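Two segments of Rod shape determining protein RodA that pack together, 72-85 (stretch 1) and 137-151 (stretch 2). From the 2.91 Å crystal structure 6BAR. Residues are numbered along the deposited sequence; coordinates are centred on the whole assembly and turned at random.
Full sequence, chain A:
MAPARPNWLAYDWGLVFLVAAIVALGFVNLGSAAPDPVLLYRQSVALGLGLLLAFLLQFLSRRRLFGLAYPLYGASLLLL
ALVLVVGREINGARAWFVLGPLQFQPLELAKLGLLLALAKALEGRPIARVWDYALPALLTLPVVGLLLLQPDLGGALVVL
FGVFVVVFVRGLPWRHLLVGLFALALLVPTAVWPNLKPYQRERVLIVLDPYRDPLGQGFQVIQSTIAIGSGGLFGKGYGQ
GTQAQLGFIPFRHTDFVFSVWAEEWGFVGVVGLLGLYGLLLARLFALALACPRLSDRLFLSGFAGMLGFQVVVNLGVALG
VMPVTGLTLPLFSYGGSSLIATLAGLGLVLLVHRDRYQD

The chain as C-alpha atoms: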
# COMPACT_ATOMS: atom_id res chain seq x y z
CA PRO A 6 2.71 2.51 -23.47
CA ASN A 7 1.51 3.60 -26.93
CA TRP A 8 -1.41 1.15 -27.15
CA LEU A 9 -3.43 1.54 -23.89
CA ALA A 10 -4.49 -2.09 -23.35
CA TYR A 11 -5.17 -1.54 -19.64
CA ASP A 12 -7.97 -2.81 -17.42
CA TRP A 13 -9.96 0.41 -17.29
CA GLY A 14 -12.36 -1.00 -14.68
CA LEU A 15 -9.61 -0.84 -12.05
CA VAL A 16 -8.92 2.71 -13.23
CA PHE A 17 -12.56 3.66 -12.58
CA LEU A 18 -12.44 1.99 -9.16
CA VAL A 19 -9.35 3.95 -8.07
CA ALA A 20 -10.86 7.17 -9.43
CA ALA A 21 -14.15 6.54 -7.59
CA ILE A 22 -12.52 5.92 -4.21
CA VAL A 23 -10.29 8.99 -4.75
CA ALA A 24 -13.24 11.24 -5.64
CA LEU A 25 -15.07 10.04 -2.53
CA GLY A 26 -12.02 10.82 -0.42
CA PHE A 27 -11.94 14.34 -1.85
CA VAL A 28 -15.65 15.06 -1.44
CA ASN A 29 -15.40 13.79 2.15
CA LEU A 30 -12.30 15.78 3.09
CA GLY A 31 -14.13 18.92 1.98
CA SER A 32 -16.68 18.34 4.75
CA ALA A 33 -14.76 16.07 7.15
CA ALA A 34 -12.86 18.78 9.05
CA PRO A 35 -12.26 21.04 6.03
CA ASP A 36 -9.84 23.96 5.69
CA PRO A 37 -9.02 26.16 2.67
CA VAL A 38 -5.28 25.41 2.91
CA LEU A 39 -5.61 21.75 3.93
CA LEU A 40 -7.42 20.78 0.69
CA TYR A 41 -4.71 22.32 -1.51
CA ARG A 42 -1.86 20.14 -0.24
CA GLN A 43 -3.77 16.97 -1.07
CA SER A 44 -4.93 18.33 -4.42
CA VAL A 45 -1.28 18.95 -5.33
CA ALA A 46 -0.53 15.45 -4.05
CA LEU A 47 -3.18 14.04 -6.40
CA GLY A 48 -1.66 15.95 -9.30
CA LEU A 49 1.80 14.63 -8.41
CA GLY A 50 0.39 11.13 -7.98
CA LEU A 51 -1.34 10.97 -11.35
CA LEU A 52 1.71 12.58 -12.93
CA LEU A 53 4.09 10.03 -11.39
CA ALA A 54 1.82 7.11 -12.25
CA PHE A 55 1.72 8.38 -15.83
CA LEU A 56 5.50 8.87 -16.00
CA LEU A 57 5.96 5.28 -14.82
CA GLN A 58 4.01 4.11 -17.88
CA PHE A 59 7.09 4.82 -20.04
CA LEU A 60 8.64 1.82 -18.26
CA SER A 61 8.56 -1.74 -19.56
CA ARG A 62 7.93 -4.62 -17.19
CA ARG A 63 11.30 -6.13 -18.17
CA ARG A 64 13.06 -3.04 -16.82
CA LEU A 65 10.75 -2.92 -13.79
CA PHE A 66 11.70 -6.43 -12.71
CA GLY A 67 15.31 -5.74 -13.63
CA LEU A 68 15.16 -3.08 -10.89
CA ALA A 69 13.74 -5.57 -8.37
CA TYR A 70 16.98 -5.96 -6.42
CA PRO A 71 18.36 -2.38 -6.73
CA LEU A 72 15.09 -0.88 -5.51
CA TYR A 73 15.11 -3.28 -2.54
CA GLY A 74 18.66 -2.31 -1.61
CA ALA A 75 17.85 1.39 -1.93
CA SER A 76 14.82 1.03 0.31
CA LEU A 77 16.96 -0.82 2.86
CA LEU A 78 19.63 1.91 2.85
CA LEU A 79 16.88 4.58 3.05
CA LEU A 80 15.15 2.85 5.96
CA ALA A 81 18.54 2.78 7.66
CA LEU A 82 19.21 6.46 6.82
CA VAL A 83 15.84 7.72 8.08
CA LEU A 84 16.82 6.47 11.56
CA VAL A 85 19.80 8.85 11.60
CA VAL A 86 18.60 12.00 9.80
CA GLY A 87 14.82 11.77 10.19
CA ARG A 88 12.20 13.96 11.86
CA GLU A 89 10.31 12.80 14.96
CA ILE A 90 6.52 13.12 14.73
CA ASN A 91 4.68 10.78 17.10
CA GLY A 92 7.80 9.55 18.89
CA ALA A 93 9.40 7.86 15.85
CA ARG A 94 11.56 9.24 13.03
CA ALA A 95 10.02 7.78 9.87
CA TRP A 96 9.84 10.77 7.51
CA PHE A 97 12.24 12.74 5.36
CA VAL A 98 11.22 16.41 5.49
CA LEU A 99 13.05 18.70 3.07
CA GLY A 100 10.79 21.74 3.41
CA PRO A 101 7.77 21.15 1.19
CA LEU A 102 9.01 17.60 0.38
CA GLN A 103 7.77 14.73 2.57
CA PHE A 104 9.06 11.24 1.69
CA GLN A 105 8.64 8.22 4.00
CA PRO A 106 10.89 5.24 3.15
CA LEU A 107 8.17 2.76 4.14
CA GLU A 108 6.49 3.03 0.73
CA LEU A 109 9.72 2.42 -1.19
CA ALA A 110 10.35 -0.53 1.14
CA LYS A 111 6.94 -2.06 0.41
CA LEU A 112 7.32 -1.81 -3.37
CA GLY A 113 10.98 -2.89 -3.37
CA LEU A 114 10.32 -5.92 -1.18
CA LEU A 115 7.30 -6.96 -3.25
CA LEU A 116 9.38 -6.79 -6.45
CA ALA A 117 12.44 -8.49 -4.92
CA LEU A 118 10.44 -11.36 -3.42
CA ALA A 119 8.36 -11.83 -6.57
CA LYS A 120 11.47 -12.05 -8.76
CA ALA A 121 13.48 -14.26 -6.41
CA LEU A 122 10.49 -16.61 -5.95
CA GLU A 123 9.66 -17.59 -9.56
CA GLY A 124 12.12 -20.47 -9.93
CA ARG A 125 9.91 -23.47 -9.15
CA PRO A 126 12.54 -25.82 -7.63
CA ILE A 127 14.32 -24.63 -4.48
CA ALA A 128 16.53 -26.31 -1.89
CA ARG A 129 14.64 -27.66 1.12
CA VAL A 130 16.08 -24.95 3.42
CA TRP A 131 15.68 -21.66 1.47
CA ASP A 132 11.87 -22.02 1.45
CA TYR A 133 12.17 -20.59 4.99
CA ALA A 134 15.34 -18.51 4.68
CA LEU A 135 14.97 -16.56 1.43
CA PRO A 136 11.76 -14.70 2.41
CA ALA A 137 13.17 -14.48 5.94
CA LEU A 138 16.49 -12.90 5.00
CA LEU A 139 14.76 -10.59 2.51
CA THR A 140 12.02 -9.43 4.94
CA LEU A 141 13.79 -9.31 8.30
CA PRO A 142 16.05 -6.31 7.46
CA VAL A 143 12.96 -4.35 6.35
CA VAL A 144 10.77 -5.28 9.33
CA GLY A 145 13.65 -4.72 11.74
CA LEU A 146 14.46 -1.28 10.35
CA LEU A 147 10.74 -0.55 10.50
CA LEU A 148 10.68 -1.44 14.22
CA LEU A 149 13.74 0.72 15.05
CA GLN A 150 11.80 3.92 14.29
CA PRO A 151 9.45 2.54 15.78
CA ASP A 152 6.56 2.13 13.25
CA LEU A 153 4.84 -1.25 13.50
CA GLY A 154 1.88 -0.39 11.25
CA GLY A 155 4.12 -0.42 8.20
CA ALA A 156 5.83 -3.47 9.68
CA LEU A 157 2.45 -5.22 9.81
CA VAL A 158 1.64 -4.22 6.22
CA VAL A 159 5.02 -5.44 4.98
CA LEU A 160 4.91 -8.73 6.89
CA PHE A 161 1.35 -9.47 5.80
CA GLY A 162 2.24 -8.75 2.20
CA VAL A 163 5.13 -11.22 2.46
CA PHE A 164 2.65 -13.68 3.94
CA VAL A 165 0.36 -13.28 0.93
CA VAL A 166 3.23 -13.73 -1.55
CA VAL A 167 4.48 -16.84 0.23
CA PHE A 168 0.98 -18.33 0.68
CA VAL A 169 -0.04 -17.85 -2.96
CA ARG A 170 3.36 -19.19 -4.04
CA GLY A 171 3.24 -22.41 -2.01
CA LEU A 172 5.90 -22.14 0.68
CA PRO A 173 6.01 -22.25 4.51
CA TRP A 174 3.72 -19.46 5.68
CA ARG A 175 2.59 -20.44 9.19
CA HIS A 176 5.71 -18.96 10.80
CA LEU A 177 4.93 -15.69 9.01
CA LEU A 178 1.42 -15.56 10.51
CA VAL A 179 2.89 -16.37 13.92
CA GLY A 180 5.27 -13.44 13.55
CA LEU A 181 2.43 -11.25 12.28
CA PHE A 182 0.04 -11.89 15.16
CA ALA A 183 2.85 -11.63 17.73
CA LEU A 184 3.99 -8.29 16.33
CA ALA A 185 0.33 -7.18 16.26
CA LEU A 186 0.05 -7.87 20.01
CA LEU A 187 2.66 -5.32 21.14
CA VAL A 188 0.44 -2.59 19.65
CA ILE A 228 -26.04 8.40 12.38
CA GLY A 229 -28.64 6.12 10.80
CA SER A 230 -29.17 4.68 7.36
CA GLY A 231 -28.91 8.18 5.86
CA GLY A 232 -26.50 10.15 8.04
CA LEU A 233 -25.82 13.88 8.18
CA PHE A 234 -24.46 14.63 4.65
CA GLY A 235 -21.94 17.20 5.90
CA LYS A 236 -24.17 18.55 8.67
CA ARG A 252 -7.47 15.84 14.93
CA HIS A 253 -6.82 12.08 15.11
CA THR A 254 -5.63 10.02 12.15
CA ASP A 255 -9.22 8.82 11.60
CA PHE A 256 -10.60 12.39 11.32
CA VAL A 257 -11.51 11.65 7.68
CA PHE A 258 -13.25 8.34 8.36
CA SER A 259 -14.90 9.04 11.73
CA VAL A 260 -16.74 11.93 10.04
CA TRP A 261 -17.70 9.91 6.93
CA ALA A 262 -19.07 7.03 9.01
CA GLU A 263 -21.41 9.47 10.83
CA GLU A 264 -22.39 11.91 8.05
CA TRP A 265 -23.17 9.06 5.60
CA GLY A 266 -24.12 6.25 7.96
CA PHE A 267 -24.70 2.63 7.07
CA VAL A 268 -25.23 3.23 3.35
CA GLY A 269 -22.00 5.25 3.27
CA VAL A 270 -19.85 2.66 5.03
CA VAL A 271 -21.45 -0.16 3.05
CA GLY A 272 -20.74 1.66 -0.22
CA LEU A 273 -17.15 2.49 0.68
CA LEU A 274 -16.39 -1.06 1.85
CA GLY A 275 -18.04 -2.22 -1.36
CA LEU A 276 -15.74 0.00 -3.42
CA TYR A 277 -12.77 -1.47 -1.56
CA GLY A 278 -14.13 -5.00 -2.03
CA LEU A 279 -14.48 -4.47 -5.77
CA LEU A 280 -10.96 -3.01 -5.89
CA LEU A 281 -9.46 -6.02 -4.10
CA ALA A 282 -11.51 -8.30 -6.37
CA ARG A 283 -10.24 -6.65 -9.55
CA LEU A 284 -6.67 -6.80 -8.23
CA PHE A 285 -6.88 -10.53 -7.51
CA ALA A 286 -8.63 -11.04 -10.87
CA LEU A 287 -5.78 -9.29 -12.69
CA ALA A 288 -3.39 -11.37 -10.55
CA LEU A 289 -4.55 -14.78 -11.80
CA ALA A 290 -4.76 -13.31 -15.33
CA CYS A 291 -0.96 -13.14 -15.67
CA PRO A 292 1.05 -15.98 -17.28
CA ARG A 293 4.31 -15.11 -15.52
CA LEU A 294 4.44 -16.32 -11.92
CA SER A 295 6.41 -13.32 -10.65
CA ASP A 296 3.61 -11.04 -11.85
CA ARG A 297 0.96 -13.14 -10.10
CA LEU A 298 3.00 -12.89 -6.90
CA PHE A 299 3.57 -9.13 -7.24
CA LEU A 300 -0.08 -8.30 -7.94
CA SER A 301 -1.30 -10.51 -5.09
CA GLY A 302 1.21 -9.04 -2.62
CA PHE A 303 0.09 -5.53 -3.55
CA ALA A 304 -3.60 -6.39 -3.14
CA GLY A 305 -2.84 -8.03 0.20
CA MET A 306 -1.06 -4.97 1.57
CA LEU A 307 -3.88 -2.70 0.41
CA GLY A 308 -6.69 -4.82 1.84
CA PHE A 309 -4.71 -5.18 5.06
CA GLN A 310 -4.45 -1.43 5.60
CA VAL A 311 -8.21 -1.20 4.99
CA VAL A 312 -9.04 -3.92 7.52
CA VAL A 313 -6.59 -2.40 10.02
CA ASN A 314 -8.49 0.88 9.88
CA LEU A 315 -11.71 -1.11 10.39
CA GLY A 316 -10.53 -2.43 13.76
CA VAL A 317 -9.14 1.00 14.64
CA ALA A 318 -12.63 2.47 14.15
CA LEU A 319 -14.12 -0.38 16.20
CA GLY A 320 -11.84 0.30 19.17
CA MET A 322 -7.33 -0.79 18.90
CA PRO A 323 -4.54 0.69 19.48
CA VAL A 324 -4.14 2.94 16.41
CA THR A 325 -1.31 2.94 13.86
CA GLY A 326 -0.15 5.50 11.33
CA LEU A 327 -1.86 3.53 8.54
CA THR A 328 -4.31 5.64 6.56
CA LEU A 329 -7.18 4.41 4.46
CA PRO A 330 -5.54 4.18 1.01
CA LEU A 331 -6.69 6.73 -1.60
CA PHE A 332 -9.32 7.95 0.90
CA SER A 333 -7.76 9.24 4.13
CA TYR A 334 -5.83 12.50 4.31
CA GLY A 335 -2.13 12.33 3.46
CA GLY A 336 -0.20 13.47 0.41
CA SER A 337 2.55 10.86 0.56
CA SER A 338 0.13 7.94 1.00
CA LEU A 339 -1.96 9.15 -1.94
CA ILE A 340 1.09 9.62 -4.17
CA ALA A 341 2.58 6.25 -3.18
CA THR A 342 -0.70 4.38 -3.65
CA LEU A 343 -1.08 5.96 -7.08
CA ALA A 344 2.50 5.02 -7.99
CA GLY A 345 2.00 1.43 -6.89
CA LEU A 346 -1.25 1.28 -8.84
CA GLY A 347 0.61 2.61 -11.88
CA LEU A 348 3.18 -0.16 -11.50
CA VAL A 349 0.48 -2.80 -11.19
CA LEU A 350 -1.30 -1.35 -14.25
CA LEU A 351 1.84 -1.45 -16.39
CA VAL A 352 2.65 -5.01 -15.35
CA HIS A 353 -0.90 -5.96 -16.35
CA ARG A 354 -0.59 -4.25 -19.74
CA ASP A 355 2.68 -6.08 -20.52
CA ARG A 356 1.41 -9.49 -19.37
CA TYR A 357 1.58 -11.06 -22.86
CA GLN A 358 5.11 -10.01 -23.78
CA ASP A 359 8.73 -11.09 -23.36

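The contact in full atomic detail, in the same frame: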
# COMPACT_ATOMS: atom_id res chain seq x y z
N LEU A 72 16.06 -1.63 -6.29
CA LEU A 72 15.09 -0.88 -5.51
C LEU A 72 15.00 -1.39 -4.08
O LEU A 72 14.86 -0.60 -3.14
CB LEU A 72 13.72 -0.90 -6.19
CG LEU A 72 13.67 -0.16 -7.54
CD1 LEU A 72 12.25 -0.12 -8.09
CD2 LEU A 72 14.25 1.24 -7.44
N TYR A 73 15.12 -2.71 -3.88
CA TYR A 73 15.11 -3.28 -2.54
C TYR A 73 16.31 -2.80 -1.72
O TYR A 73 16.16 -2.40 -0.56
CB TYR A 73 15.10 -4.81 -2.63
CG TYR A 73 15.32 -5.52 -1.31
CD1 TYR A 73 14.26 -5.73 -0.43
CD2 TYR A 73 16.57 -6.01 -0.95
CE1 TYR A 73 14.45 -6.39 0.77
CE2 TYR A 73 16.77 -6.67 0.24
CZ TYR A 73 15.70 -6.86 1.10
OH TYR A 73 15.89 -7.52 2.29
N GLY A 74 17.50 -2.83 -2.32
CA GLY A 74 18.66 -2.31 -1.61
C GLY A 74 18.53 -0.84 -1.26
O GLY A 74 18.93 -0.42 -0.18
N ALA A 75 17.99 -0.04 -2.18
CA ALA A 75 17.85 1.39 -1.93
C ALA A 75 16.82 1.68 -0.85
O ALA A 75 16.98 2.61 -0.05
CB ALA A 75 17.49 2.12 -3.22
N SER A 76 15.77 0.87 -0.78
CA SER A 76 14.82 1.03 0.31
C SER A 76 15.42 0.60 1.64
O SER A 76 15.14 1.20 2.67
CB SER A 76 13.53 0.27 0.02
OG SER A 76 13.77 -1.09 -0.29
N LEU A 77 16.27 -0.43 1.63
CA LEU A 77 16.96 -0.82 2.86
C LEU A 77 17.88 0.30 3.35
O LEU A 77 17.84 0.68 4.52
CB LEU A 77 17.75 -2.11 2.65
CG LEU A 77 16.99 -3.40 2.95
CD1 LEU A 77 17.90 -4.62 2.87
CD2 LEU A 77 16.35 -3.30 4.32
N LEU A 78 18.72 0.83 2.45
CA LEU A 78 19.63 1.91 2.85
C LEU A 78 18.87 3.17 3.25
O LEU A 78 19.33 3.90 4.14
CB LEU A 78 20.64 2.20 1.74
CG LEU A 78 21.75 1.16 1.53
CD1 LEU A 78 22.96 1.78 0.85
CD2 LEU A 78 22.16 0.48 2.84
N LEU A 79 17.69 3.41 2.67
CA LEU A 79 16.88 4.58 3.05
C LEU A 79 16.15 4.38 4.38
O LEU A 79 16.02 5.33 5.16
CB LEU A 79 15.88 4.91 1.94
CG LEU A 79 16.25 6.10 1.05
CD1 LEU A 79 17.73 6.09 0.73
CD2 LEU A 79 15.42 6.12 -0.23
N LEU A 80 15.66 3.17 4.64
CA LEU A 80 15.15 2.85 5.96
C LEU A 80 16.23 3.03 7.02
O LEU A 80 15.96 3.54 8.11
CB LEU A 80 14.61 1.42 6.00
CG LEU A 80 13.23 1.20 5.39
CD1 LEU A 80 12.80 -0.24 5.54
CD2 LEU A 80 12.23 2.13 6.05
N ALA A 81 17.45 2.61 6.71
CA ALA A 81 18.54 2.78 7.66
C ALA A 81 18.88 4.26 7.85
O ALA A 81 19.14 4.69 8.98
CB ALA A 81 19.76 2.00 7.19
N LEU A 82 18.85 5.04 6.77
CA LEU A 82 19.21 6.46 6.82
C LEU A 82 18.15 7.31 7.52
O LEU A 82 18.49 8.33 8.13
CB LEU A 82 19.43 7.00 5.41
CG LEU A 82 19.93 8.45 5.39
CD1 LEU A 82 21.32 8.50 6.00
CD2 LEU A 82 19.93 9.02 3.98
N VAL A 83 16.87 6.93 7.42
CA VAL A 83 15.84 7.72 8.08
C VAL A 83 16.00 7.66 9.60
O VAL A 83 15.65 8.61 10.31
CB VAL A 83 14.44 7.27 7.62
CG1 VAL A 83 14.04 5.95 8.25
CG2 VAL A 83 13.40 8.35 7.89
N LEU A 84 16.58 6.57 10.12
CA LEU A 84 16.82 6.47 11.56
C LEU A 84 17.83 7.50 12.05
O LEU A 84 17.78 7.91 13.21
CB LEU A 84 17.30 5.07 11.91
CG LEU A 84 16.31 3.95 11.60
CD1 LEU A 84 16.93 2.58 11.87
CD2 LEU A 84 15.05 4.13 12.42
N VAL A 85 18.75 7.92 11.19
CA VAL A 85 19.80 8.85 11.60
C VAL A 85 19.40 10.30 11.36
O VAL A 85 19.54 11.14 12.24
CB VAL A 85 21.12 8.49 10.87
CG1 VAL A 85 22.20 9.52 11.20
CG2 VAL A 85 21.58 7.09 11.25
N ALA A 137 12.68 -14.97 4.65
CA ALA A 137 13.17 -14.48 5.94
C ALA A 137 14.29 -13.46 5.76
O ALA A 137 14.20 -12.35 6.28
CB ALA A 137 13.65 -15.66 6.80
N LEU A 138 15.37 -13.83 5.07
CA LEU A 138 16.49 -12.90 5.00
C LEU A 138 16.20 -11.72 4.09
O LEU A 138 16.96 -10.74 4.11
CB LEU A 138 17.76 -13.60 4.54
CG LEU A 138 17.82 -14.31 3.18
CD1 LEU A 138 18.34 -13.41 2.06
CD2 LEU A 138 18.66 -15.57 3.31
N LEU A 139 15.14 -11.77 3.28
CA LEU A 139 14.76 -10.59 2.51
C LEU A 139 13.78 -9.68 3.24
O LEU A 139 13.74 -8.48 2.95
CB LEU A 139 14.17 -11.01 1.16
CG LEU A 139 15.18 -11.57 0.16
CD1 LEU A 139 14.46 -11.89 -1.13
CD2 LEU A 139 16.31 -10.58 -0.09
N THR A 140 13.00 -10.21 4.19
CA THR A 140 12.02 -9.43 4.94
C THR A 140 12.55 -8.92 6.27
O THR A 140 12.20 -7.80 6.68
CB THR A 140 10.77 -10.28 5.21
OG1 THR A 140 10.23 -10.75 3.97
CG2 THR A 140 9.71 -9.45 5.94
N LEU A 141 13.37 -9.70 6.96
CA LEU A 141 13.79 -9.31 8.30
C LEU A 141 14.53 -7.98 8.33
O LEU A 141 14.24 -7.18 9.23
CB LEU A 141 14.63 -10.43 8.94
CG LEU A 141 13.81 -11.64 9.40
CD1 LEU A 141 14.71 -12.68 10.04
CD2 LEU A 141 12.69 -11.23 10.35
N PRO A 142 15.46 -7.66 7.42
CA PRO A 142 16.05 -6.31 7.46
C PRO A 142 15.00 -5.21 7.36
O PRO A 142 15.09 -4.21 8.09
CB PRO A 142 17.01 -6.31 6.27
CG PRO A 142 17.36 -7.74 6.07
CD PRO A 142 16.09 -8.48 6.37
N VAL A 143 13.99 -5.38 6.51
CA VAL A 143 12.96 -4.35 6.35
C VAL A 143 12.13 -4.23 7.62
O VAL A 143 11.94 -3.12 8.14
CB VAL A 143 12.08 -4.65 5.13
CG1 VAL A 143 11.07 -3.53 4.92
CG2 VAL A 143 12.95 -4.82 3.89
N VAL A 144 11.62 -5.34 8.15
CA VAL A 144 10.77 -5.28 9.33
C VAL A 144 11.56 -4.78 10.54
O VAL A 144 11.04 -4.02 11.37
CB VAL A 144 10.11 -6.64 9.60
CG1 VAL A 144 9.73 -6.78 11.07
CG2 VAL A 144 8.88 -6.82 8.72
N GLY A 145 12.82 -5.18 10.64
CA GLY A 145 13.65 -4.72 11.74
C GLY A 145 13.94 -3.23 11.67
O GLY A 145 13.85 -2.53 12.68
N LEU A 146 14.28 -2.72 10.48
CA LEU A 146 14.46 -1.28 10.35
C LEU A 146 13.15 -0.52 10.44
O LEU A 146 13.16 0.69 10.68
CB LEU A 146 15.17 -0.95 9.03
CG LEU A 146 16.69 -0.89 9.10
CD1 LEU A 146 17.26 -2.21 9.58
CD2 LEU A 146 17.25 -0.54 7.74
N LEU A 147 12.02 -1.20 10.25
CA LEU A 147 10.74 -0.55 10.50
C LEU A 147 10.41 -0.51 11.99
O LEU A 147 9.69 0.40 12.43
CB LEU A 147 9.61 -1.25 9.72
CG LEU A 147 9.43 -0.94 8.23
CD1 LEU A 147 8.31 -1.78 7.62
CD2 LEU A 147 9.19 0.55 7.98
N LEU A 148 10.92 -1.45 12.78
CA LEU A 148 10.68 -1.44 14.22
C LEU A 148 11.65 -0.56 15.00
O LEU A 148 11.36 -0.22 16.15
CB LEU A 148 10.74 -2.87 14.79
CG LEU A 148 9.62 -3.80 14.32
CD1 LEU A 148 9.65 -5.12 15.07
CD2 LEU A 148 8.26 -3.13 14.46
N LEU A 149 12.77 -0.16 14.40
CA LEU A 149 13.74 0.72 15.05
C LEU A 149 13.31 2.18 15.05
O LEU A 149 14.01 3.01 15.64
CB LEU A 149 15.10 0.60 14.36
CG LEU A 149 16.19 -0.29 14.98
CD1 LEU A 149 15.69 -1.71 15.20
CD2 LEU A 149 17.42 -0.28 14.10
N GLN A 150 12.20 2.52 14.40
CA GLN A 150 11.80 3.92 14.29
C GLN A 150 11.19 4.43 15.60
O GLN A 150 11.62 5.48 16.10
CB GLN A 150 10.85 4.11 13.10
CG GLN A 150 11.54 4.07 11.75
CD GLN A 150 10.65 3.56 10.63
OE1 GLN A 150 9.46 3.84 10.60
NE2 GLN A 150 11.24 2.81 9.71
N PRO A 151 10.19 3.74 16.19
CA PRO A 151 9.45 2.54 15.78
C PRO A 151 8.12 2.82 15.06
O PRO A 151 7.39 3.73 15.46
CB PRO A 151 9.20 1.82 17.11
CG PRO A 151 9.06 2.93 18.09
CD PRO A 151 9.93 4.07 17.60
O HOH W 1 13.82 2.39 9.03

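Residues 72-85 form a helix that runs nearly parallel to helix 137-148: the angle between their N-to-C directions is 17° and the axes approach to 9.4 Å. The CA atoms of Tyr-73 and Leu-139 lie 8.9 Å apart, whereas those of Leu-80 and Leu-146 lie 6.1 Å apart, so the backbones are closer in the middle of the contact than at its start. About 598 Å² is buried, both sides summed, and Leu-84, Leu-146 and Leu-80 have the largest covered areas, 86, 81 and 80 Å².

Leu-146 points its CA-to-CB bond toward the first helix, and its CD2 settles against a backbone turn. Leu-146 CD2 is 3.5 Å from Leu-77 O, 3.3 Å from Ala-81 N and 3.6 Å from Ala-81 CB. The methyl therefore lies against the main chain of the first helix as well as against the Ala-81 side chain. The same CD2 of Leu-146 also meets Leu-80 CB at 3.7 Å.

Leu-80 answers with its own CA-to-CB bond directed toward the second stretch. With chi1 at m and chi2 at t, its two methyls reach different neighbours: Leu-80 CD1 lies 3.8 Å from Val-143 CG1, while Leu-80 CD2 lies 3.9 Å from both Leu-147 CD2 and Gln-150 NE2. Beside this apolar packing sits a polar bridge. A water donates to Leu-80 O (2.6 Å from the water O) and to Leu-146 O (2.5 Å from the water O), and accepts from Gln-150 NE2 (2.7 Å from the water O), linking the two backbones. Gln-150 NE2 also makes a weak hydrogen bond to Leu-146 O, at 3.0 Å with an N-H...acceptor angle of 126°.

Leu-84 starts sideways, but the end of its side chain comes nearer. Leu-84 CD1 packs 3.7 Å from Leu-149 CD2; Leu-84 CD2 lies 3.6 Å from Leu-149 O and, at the same distance, from Gln-150 CG. Leu-84 therefore packs on the C-terminal part of the second stretch, against Leu-149 and Gln-150.

At the other end, Tyr-73 supplies the one direct hydrogen bond between the stretches: Tyr-73 OH donates to Leu-139 O at a very short 2.4 Å, a value to read cautiously at 2.91 Å resolution. The acceptor lies at the ring edge, near its plane. Pro-142 and Val-143 lack N bonds to the preceding turn, and the helix is kinked there; Leu-139 O is instead engaged by the tyrosine. Leu-77 CD2 packs against this kink, 3.6 Å from Pro-142 CB and 3.7 Å from Val-143 CG2.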